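Local atomic coordinates of PUA domain-containing protein (Archaeoglobus fulgidus DSM 4304, PDB entry 2Q07), a protein that is of unknown function in itself but comes from the archaeosine synthase family, probably binding RNA and taking part in archaeosine-tRNA biosynthesis. Residues S152-R155 / L156-I160; L198-K202 / K203-R207; V233-G236 / D237-V240. All coordinates share one frame; numbering follows the deposited sequence.

Overall arrangement
This chain is the C-terminal part of a longer protein, and its three contacts follow one another without nesting, crossing or touching. Contact 1, the first from the N terminus, is one stretch of helix 150-160, which packs on strand 115-118 in the DUF5591 region. Contact 2 closes the two-residue loop between strands 197-200 and 203-209, the inner pair of the antiparallel sheet in the pre-PUA region. Contact 3 kinks the chain through an inverse gamma turn just after strand 232-235 of the PUA domain. The centres of contacts 1 and 3 lie about 58 Å apart, on opposite sides of the chain's centre; contacts 2 and 3 are separated by about 17 Å between nearest atoms.

Contact 1 of 3, residues S152-R155 / L156-I160; sequences SIER and LKQEI
Lys157 faces Glu154 one helical turn back in a salt bridge, with NZ 3.6 Å from Glu154 OE2. The two side chains reach each other differently: the lysine runs straight out beyond CG, whereas the glutamate folds at its second torsion (chi2 -54°), which swings its carboxylate toward the amine. Beneath them the backbone is held by successive i to i+4 hydrogen bonds. Leu156 N donates to Ser152 O at 2.9 Å; the same length joins Lys157 N to Ile153 O, in a nearly straight bond of 165° at the hydrogen. Gln158 N to Glu154 O is slightly longer at 3.1 Å. The stretch belongs to helix 150-160, in the DUF5591 region of the UDG-like clan, and lies against strand 115-118 of the five-stranded mixed sheet. Leu156, Glu159 and Ile160 touch Val117 there, while Glu159 OE1 forms a salt bridge with Lys115. On another side Arg155 NH1 forms a salt bridge with Glu151, and Ser152 OG is hydrogen-bonded to Asp146 O. Lys157 also lays its aliphatic stem over the helix, CG resting 3.1 Å from Ile153 O; an alanine here would probably leave the Glu154 carboxylate without its lysine mate and the Ile153 carbonyl without that cover. Gln158 stretches back over Glu154, its amide turned 63° from the carboxylate plane and NE2 4.1 Å from Glu154 OE1, a loose approach. Glu159 CG comes to 3.4 Å from Arg155 O, and Leu156 CB sits equally near Ser152 O.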
loop_
_atom_site.group_PDB
_atom_site.type_symbol
_atom_site.label_atom_id
_atom_site.label_comp_id
_atom_site.label_asym_id
_atom_site.label_seq_id
_atom_site.Cartn_x
_atom_site.Cartn_y
_atom_site.Cartn_z
ATOM N N SER A 152 -20.467 -17.285 12.671
ATOM C CA SER A 152 -19.398 -16.299 12.634
ATOM C C SER A 152 -19.822 -15.051 11.868
ATOM O O SER A 152 -19.538 -13.944 12.304
ATOM C CB SER A 152 -18.133 -16.892 12.011
ATOM O OG SER A 152 -17.464 -17.729 12.937
ATOM N N ILE A 153 -20.495 -15.217 10.729
ATOM C CA ILE A 153 -20.934 -14.048 9.976
ATOM C C ILE A 153 -22.017 -13.266 10.733
ATOM O O ILE A 153 -22.112 -12.044 10.597
ATOM C CB ILE A 153 -21.449 -14.408 8.562
ATOM C CG1 ILE A 153 -22.655 -15.340 8.654
ATOM C CG2 ILE A 153 -20.316 -15.042 7.748
ATOM C CD1 ILE A 153 -23.360 -15.566 7.316
ATOM N N GLU A 154 -22.825 -13.951 11.539
ATOM C CA GLU A 154 -23.848 -13.233 12.300
ATOM C C GLU A 154 -23.180 -12.432 13.415
ATOM O O GLU A 154 -23.570 -11.297 13.683
ATOM C CB GLU A 154 -24.893 -14.190 12.890
ATOM C CG GLU A 154 -25.956 -14.639 11.896
ATOM C CD GLU A 154 -26.652 -13.468 11.208
ATOM O OE1 GLU A 154 -27.134 -12.555 11.914
ATOM O OE2 GLU A 154 -26.723 -13.464 9.959
ATOM N N ARG A 155 -22.174 -13.023 14.058
ATOM C CA ARG A 155 -21.438 -12.335 15.123
ATOM C C ARG A 155 -20.708 -11.131 14.526
ATOM O O ARG A 155 -20.639 -10.061 15.133
ATOM C CB ARG A 155 -20.392 -13.256 15.770
ATOM C CG ARG A 155 -20.926 -14.295 16.735
ATOM C CD ARG A 155 -19.818 -14.730 17.698
ATOM N NE ARG A 155 -20.304 -15.576 18.784
ATOM C CZ ARG A 155 -20.490 -16.889 18.685
ATOM N NH1 ARG A 155 -20.221 -17.510 17.543
ATOM N NH2 ARG A 155 -20.950 -17.577 19.724
ATOM N N LEU A 156 -20.148 -11.323 13.339
ATOM C CA LEU A 156 -19.432 -10.250 12.669
ATOM C C LEU A 156 -20.382 -9.105 12.327
ATOM O O LEU A 156 -20.092 -7.954 12.618
ATOM C CB LEU A 156 -18.746 -10.768 11.398
ATOM C CG LEU A 156 -17.902 -9.713 10.669
ATOM C CD1 LEU A 156 -16.897 -9.098 11.647
ATOM C CD2 LEU A 156 -17.181 -10.352 9.495
ATOM N N LYS A 157 -21.518 -9.422 11.709
ATOM C CA LYS A 157 -22.485 -8.386 11.357
ATOM C C LYS A 157 -22.899 -7.576 12.584
ATOM O O LYS A 157 -23.072 -6.359 12.523
ATOM C CB LYS A 157 -23.742 -9.005 10.746
ATOM C CG LYS A 157 -23.547 -9.590 9.368
ATOM C CD LYS A 157 -24.851 -10.186 8.869
ATOM C CE LYS A 157 -24.693 -10.800 7.492
ATOM N NZ LYS A 157 -25.949 -11.470 7.080
ATOM N N GLN A 158 -23.044 -8.258 13.710
ATOM C CA GLN A 158 -23.471 -7.575 14.915
ATOM C C GLN A 158 -22.427 -6.651 15.514
ATOM O O GLN A 158 -22.740 -5.876 16.411
ATOM C CB GLN A 158 -23.987 -8.599 15.931
ATOM C CG GLN A 158 -25.418 -9.006 15.593
ATOM C CD GLN A 158 -25.946 -10.173 16.404
ATOM O OE1 GLN A 158 -25.675 -10.294 17.604
ATOM N NE2 GLN A 158 -26.729 -11.035 15.748
ATOM N N GLU A 159 -21.200 -6.717 15.000
ATOM C CA GLU A 159 -20.103 -5.869 15.473
ATOM C C GLU A 159 -19.722 -4.751 14.500
ATOM O O GLU A 159 -19.233 -3.717 14.928
ATOM C CB GLU A 159 -18.831 -6.692 15.728
ATOM C CG GLU A 159 -18.879 -7.674 16.889
ATOM C CD GLU A 159 -19.245 -7.023 18.205
ATOM O OE1 GLU A 159 -18.885 -5.846 18.427
ATOM O OE2 GLU A 159 -19.887 -7.700 19.030
ATOM N N ILE A 160 -19.931 -4.955 13.200
ATOM C CA ILE A 160 -19.529 -3.950 12.214
ATOM C C ILE A 160 -20.626 -3.412 11.296
ATOM O O ILE A 160 -20.333 -2.674 10.350
ATOM C CB ILE A 160 -18.380 -4.481 11.304
ATOM C CG1 ILE A 160 -18.895 -5.614 10.410
ATOM C CG2 ILE A 160 -17.215 -4.975 12.156
ATOM C CD1 ILE A 160 -17.899 -6.064 9.344
#

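Contact 2 of 3, residues L198-K202 / K203-R207; sequences LLEGK and KRLAR
Leu198 faces two residues at once: Leu205 and Ala206 both lie across from it, a classic beta bulge in the hairpin formed by strands 197-200 and 203-209. Leu198 O accepts a short, nearly straight bond from Leu205 N (2.7 Å, 169°) and a weak one from Ala206 N, while Leu198 N donates to Ala206 O at 3.0 Å. Nearer the loop, Glu200 and Lys203 form a hydrogen-bonded antiparallel pair with bonds in both directions, so only Gly201 and Lys202 make the reversal. In this two-residue hairpin turn the positive phi of Gly201 (76°) suits a glycine. This hairpin is the inner pair of the four-stranded antiparallel sheet in the pre-PUA region; Leu199 bonds through its backbone to Lys188 on one neighbouring strand, and Leu205 to Tyr218, just beyond the other.

Between the two hydrogen-bonded pairs, Leu199 sets CD2 3.4 Å from Arg204 CB. Further out, Arg204 NH2 forms a salt bridge with Glu197 OE2. The extra residue of the bulge, Leu205, lies against Leu198 and Glu200, and both it and Glu200 touch Trp185. Its CD1 is 4.1 Å from Leu198 CG, 3.4 Å from Glu200 CB and 3.5 Å from Glu200 OE2.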
loop_
_atom_site.group_PDB
_atom_site.type_symbol
_atom_site.label_atom_id
_atom_site.label_comp_id
_atom_site.label_asym_id
_atom_site.label_seq_id
_atom_site.Cartn_x
_atom_site.Cartn_y
_atom_site.Cartn_z
ATOM N N LEU A 198 -6.253 5.433 -12.116
ATOM C CA LEU A 198 -6.824 6.686 -11.656
ATOM C C LEU A 198 -6.806 7.541 -12.915
ATOM O O LEU A 198 -5.762 7.714 -13.536
ATOM C CB LEU A 198 -5.962 7.294 -10.549
ATOM C CG LEU A 198 -6.467 8.562 -9.855
ATOM C CD1 LEU A 198 -7.843 8.331 -9.215
ATOM C CD2 LEU A 198 -5.445 8.973 -8.806
ATOM N N LEU A 199 -7.962 8.053 -13.309
ATOM C CA LEU A 199 -8.040 8.846 -14.525
ATOM C C LEU A 199 -8.498 10.281 -14.286
ATOM O O LEU A 199 -9.231 10.567 -13.337
ATOM C CB LEU A 199 -8.998 8.172 -15.514
ATOM C CG LEU A 199 -8.823 6.671 -15.782
ATOM C CD1 LEU A 199 -10.037 6.150 -16.544
ATOM C CD2 LEU A 199 -7.542 6.420 -16.576
ATOM N N GLU A 200 -8.045 11.176 -15.159
ATOM C CA GLU A 200 -8.416 12.589 -15.114
ATOM C C GLU A 200 -8.602 13.017 -16.561
ATOM O O GLU A 200 -7.685 12.892 -17.377
ATOM C CB GLU A 200 -7.330 13.442 -14.450
ATOM C CG GLU A 200 -7.597 14.946 -14.550
ATOM C CD GLU A 200 -6.754 15.777 -13.588
ATOM O OE1 GLU A 200 -6.571 16.985 -13.848
ATOM O OE2 GLU A 200 -6.283 15.232 -12.563
ATOM N N GLY A 201 -9.790 13.521 -16.874
ATOM C CA GLY A 201 -10.079 13.921 -18.234
ATOM C C GLY A 201 -10.305 12.615 -18.963
ATOM O O GLY A 201 -11.219 11.856 -18.627
ATOM N N LYS A 202 -9.470 12.340 -19.954
ATOM C CA LYS A 202 -9.577 11.098 -20.701
ATOM C C LYS A 202 -8.194 10.478 -20.799
ATOM O O LYS A 202 -7.882 9.764 -21.753
ATOM C CB LYS A 202 -10.144 11.365 -22.093
ATOM C CG LYS A 202 -11.553 11.923 -22.065
ATOM C CD LYS A 202 -12.180 11.923 -23.447
ATOM C CE LYS A 202 -13.519 12.641 -23.444
ATOM N NZ LYS A 202 -14.082 12.754 -24.819
ATOM N N LYS A 203 -7.373 10.766 -19.792
ATOM C CA LYS A 203 -6.002 10.278 -19.723
ATOM C C LYS A 203 -5.737 9.687 -18.341
ATOM O O LYS A 203 -6.284 10.152 -17.342
ATOM C CB LYS A 203 -5.035 11.439 -19.983
ATOM C CG LYS A 203 -5.270 12.188 -21.302
ATOM C CD LYS A 203 -4.900 11.344 -22.532
ATOM C CE LYS A 203 -3.425 10.936 -22.517
ATOM N NZ LYS A 203 -2.967 10.168 -23.729
ATOM N N ARG A 204 -4.900 8.660 -18.272
ATOM C CA ARG A 204 -4.598 8.057 -16.980
ATOM C C ARG A 204 -3.547 8.843 -16.215
ATOM O O ARG A 204 -2.597 9.370 -16.790
ATOM C CB ARG A 204 -4.150 6.609 -17.153
ATOM C CG ARG A 204 -3.023 6.423 -18.126
ATOM C CD ARG A 204 -3.347 5.301 -19.089
ATOM N NE ARG A 204 -3.164 3.973 -18.512
ATOM C CZ ARG A 204 -3.372 2.848 -19.187
ATOM N NH1 ARG A 204 -3.779 2.901 -20.451
ATOM N NH2 ARG A 204 -3.139 1.671 -18.621
ATOM N N LEU A 205 -3.736 8.916 -14.904
ATOM C CA LEU A 205 -2.825 9.625 -14.021
ATOM C C LEU A 205 -1.853 8.627 -13.417
ATOM O O LEU A 205 -0.684 8.933 -13.184
ATOM C CB LEU A 205 -3.618 10.306 -12.896
ATOM C CG LEU A 205 -4.665 11.339 -13.326
ATOM C CD1 LEU A 205 -5.501 11.805 -12.133
ATOM C CD2 LEU A 205 -3.949 12.513 -13.949
ATOM N N ALA A 206 -2.355 7.428 -13.158
ATOM C CA ALA A 206 -1.558 6.373 -12.571
ATOM C C ALA A 206 -2.276 5.044 -12.767
ATOM O O ALA A 206 -3.454 5.009 -13.128
ATOM C CB ALA A 206 -1.356 6.654 -11.069
ATOM N N ARG A 207 -1.556 3.951 -12.560
ATOM C CA ARG A 207 -2.141 2.625 -12.677
ATOM C C ARG A 207 -1.287 1.620 -11.914
ATOM O O ARG A 207 -0.081 1.804 -11.742
ATOM C CB ARG A 207 -2.270 2.192 -14.147
ATOM C CG ARG A 207 -1.013 1.624 -14.749
ATOM C CD ARG A 207 -1.287 0.948 -16.083
ATOM N NE ARG A 207 -0.056 0.408 -16.655
ATOM C CZ ARG A 207 0.704 -0.507 -16.060
ATOM N NH1 ARG A 207 0.358 -0.990 -14.878
ATOM N NH2 ARG A 207 1.820 -0.928 -16.638
#

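Contact 3 of 3, residues V233-G236 / D237-V240; sequences VEIG and DFEV
Phe238 holds its CG between the backbone N and the carbonyl carbon (chi1 48°), a rotamer that carries the ring back over Gly236; Ile235 takes the same setting for CG1 (chi1 66°), placing CD1 near Val240. The ring packs directly on the backbone of Gly236, which has no side chain, with CE2 3.3 Å from Gly236 N and 3.4 Å from Gly236 CA. Gly236 O lies over one ring face, 3.4 Å above the plane and displaced toward the rim.

The chain is kinked here by an inverse gamma turn centred on Asp237, in the loop that leaves strand 232-235 for strand 243-245 of the PUA domain. Its bond, Phe238 N to Gly236 O, is weak, at 3.1 Å and bent to 141°. The turn has outside support: Asn266 ND2 donates to the same Gly236 oxygen, and Asp237 OD2 is hydrogen-bonded to Ser267 OG.

On the strand side of the glycine, Phe238 CZ approaches Ile235 CB obliquely at 4.1 Å, the two side chains crossing at about a right angle. Ile235 CD1 continues to Val240 CG2 at 3.7 Å, while Val240 also packs on Val293 and Ile235 on Phe264, both in strands of the same sheet. Because the one bond across the turn is weak and bent, the turn is probably held also by the aromatic ring packed on Gly236 and by the polar bonds to Asn266 and Ser267.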
loop_
_atom_site.group_PDB
_atom_site.type_symbol
_atom_site.label_atom_id
_atom_site.label_comp_id
_atom_site.label_asym_id
_atom_site.label_seq_id
_atom_site.Cartn_x
_atom_site.Cartn_y
_atom_site.Cartn_z
ATOM N N VAL A 233 15.588 13.738 -10.837
ATOM C CA VAL A 233 16.979 13.561 -11.202
ATOM C C VAL A 233 17.245 14.393 -12.455
ATOM O O VAL A 233 16.529 14.289 -13.460
ATOM C CB VAL A 233 17.311 12.065 -11.465
ATOM C CG1 VAL A 233 16.607 11.178 -10.438
ATOM C CG2 VAL A 233 16.913 11.668 -12.858
ATOM N N GLU A 234 18.256 15.250 -12.377
ATOM C CA GLU A 234 18.621 16.091 -13.508
ATOM C C GLU A 234 19.620 15.319 -14.345
ATOM O O GLU A 234 20.560 14.743 -13.809
ATOM C CB GLU A 234 19.250 17.392 -13.024
ATOM C CG GLU A 234 19.572 18.368 -14.140
ATOM C CD GLU A 234 20.276 19.609 -13.634
ATOM O OE1 GLU A 234 19.839 20.159 -12.597
ATOM O OE2 GLU A 234 21.262 20.035 -14.272
ATOM N N ILE A 235 19.418 15.315 -15.658
ATOM C CA ILE A 235 20.293 14.588 -16.563
ATOM C C ILE A 235 20.909 15.467 -17.663
ATOM O O ILE A 235 20.524 16.624 -17.859
ATOM C CB ILE A 235 19.526 13.419 -17.230
ATOM C CG1 ILE A 235 18.431 13.976 -18.143
ATOM C CG2 ILE A 235 18.894 12.524 -16.159
ATOM C CD1 ILE A 235 17.760 12.926 -18.999
ATOM N N GLY A 236 21.864 14.896 -18.388
ATOM C CA GLY A 236 22.513 15.635 -19.452
ATOM C C GLY A 236 21.575 15.865 -20.619
ATOM O O GLY A 236 20.480 15.301 -20.666
ATOM N N ASP A 237 22.011 16.695 -21.560
ATOM C CA ASP A 237 21.233 17.011 -22.750
ATOM C C ASP A 237 21.457 16.013 -23.882
ATOM O O ASP A 237 22.005 16.365 -24.930
ATOM C CB ASP A 237 21.584 18.413 -23.252
ATOM C CG ASP A 237 20.693 19.485 -22.665
ATOM O OD1 ASP A 237 20.699 19.659 -21.430
ATOM O OD2 ASP A 237 19.984 20.155 -23.447
ATOM N N PHE A 238 21.032 14.772 -23.672
ATOM C CA PHE A 238 21.165 13.730 -24.681
ATOM C C PHE A 238 19.797 13.105 -24.963
ATOM O O PHE A 238 18.874 13.222 -24.152
ATOM C CB PHE A 238 22.156 12.666 -24.200
ATOM C CG PHE A 238 21.899 12.188 -22.796
ATOM C CD1 PHE A 238 20.954 11.202 -22.542
ATOM C CD2 PHE A 238 22.587 12.751 -21.724
ATOM C CE1 PHE A 238 20.698 10.780 -21.237
ATOM C CE2 PHE A 238 22.338 12.340 -20.419
ATOM C CZ PHE A 238 21.394 11.354 -20.173
ATOM N N GLU A 239 19.669 12.454 -26.117
ATOM C CA GLU A 239 18.418 11.805 -26.505
ATOM C C GLU A 239 18.224 10.584 -25.609
ATOM O O GLU A 239 19.023 9.654 -25.656
ATOM C CB GLU A 239 18.482 11.345 -27.966
ATOM C CG GLU A 239 18.962 12.398 -28.967
ATOM C CD GLU A 239 17.943 13.496 -29.225
ATOM O OE1 GLU A 239 16.811 13.174 -29.657
ATOM O OE2 GLU A 239 18.279 14.681 -29.004
ATOM N N VAL A 240 17.172 10.576 -24.796
ATOM C CA VAL A 240 16.941 9.441 -23.906
ATOM C C VAL A 240 16.344 8.252 -24.657
ATOM O O VAL A 240 15.387 8.403 -25.411
ATOM C CB VAL A 240 16.011 9.822 -22.728
ATOM C CG1 VAL A 240 15.738 8.600 -21.863
ATOM C CG2 VAL A 240 16.658 10.930 -21.892
#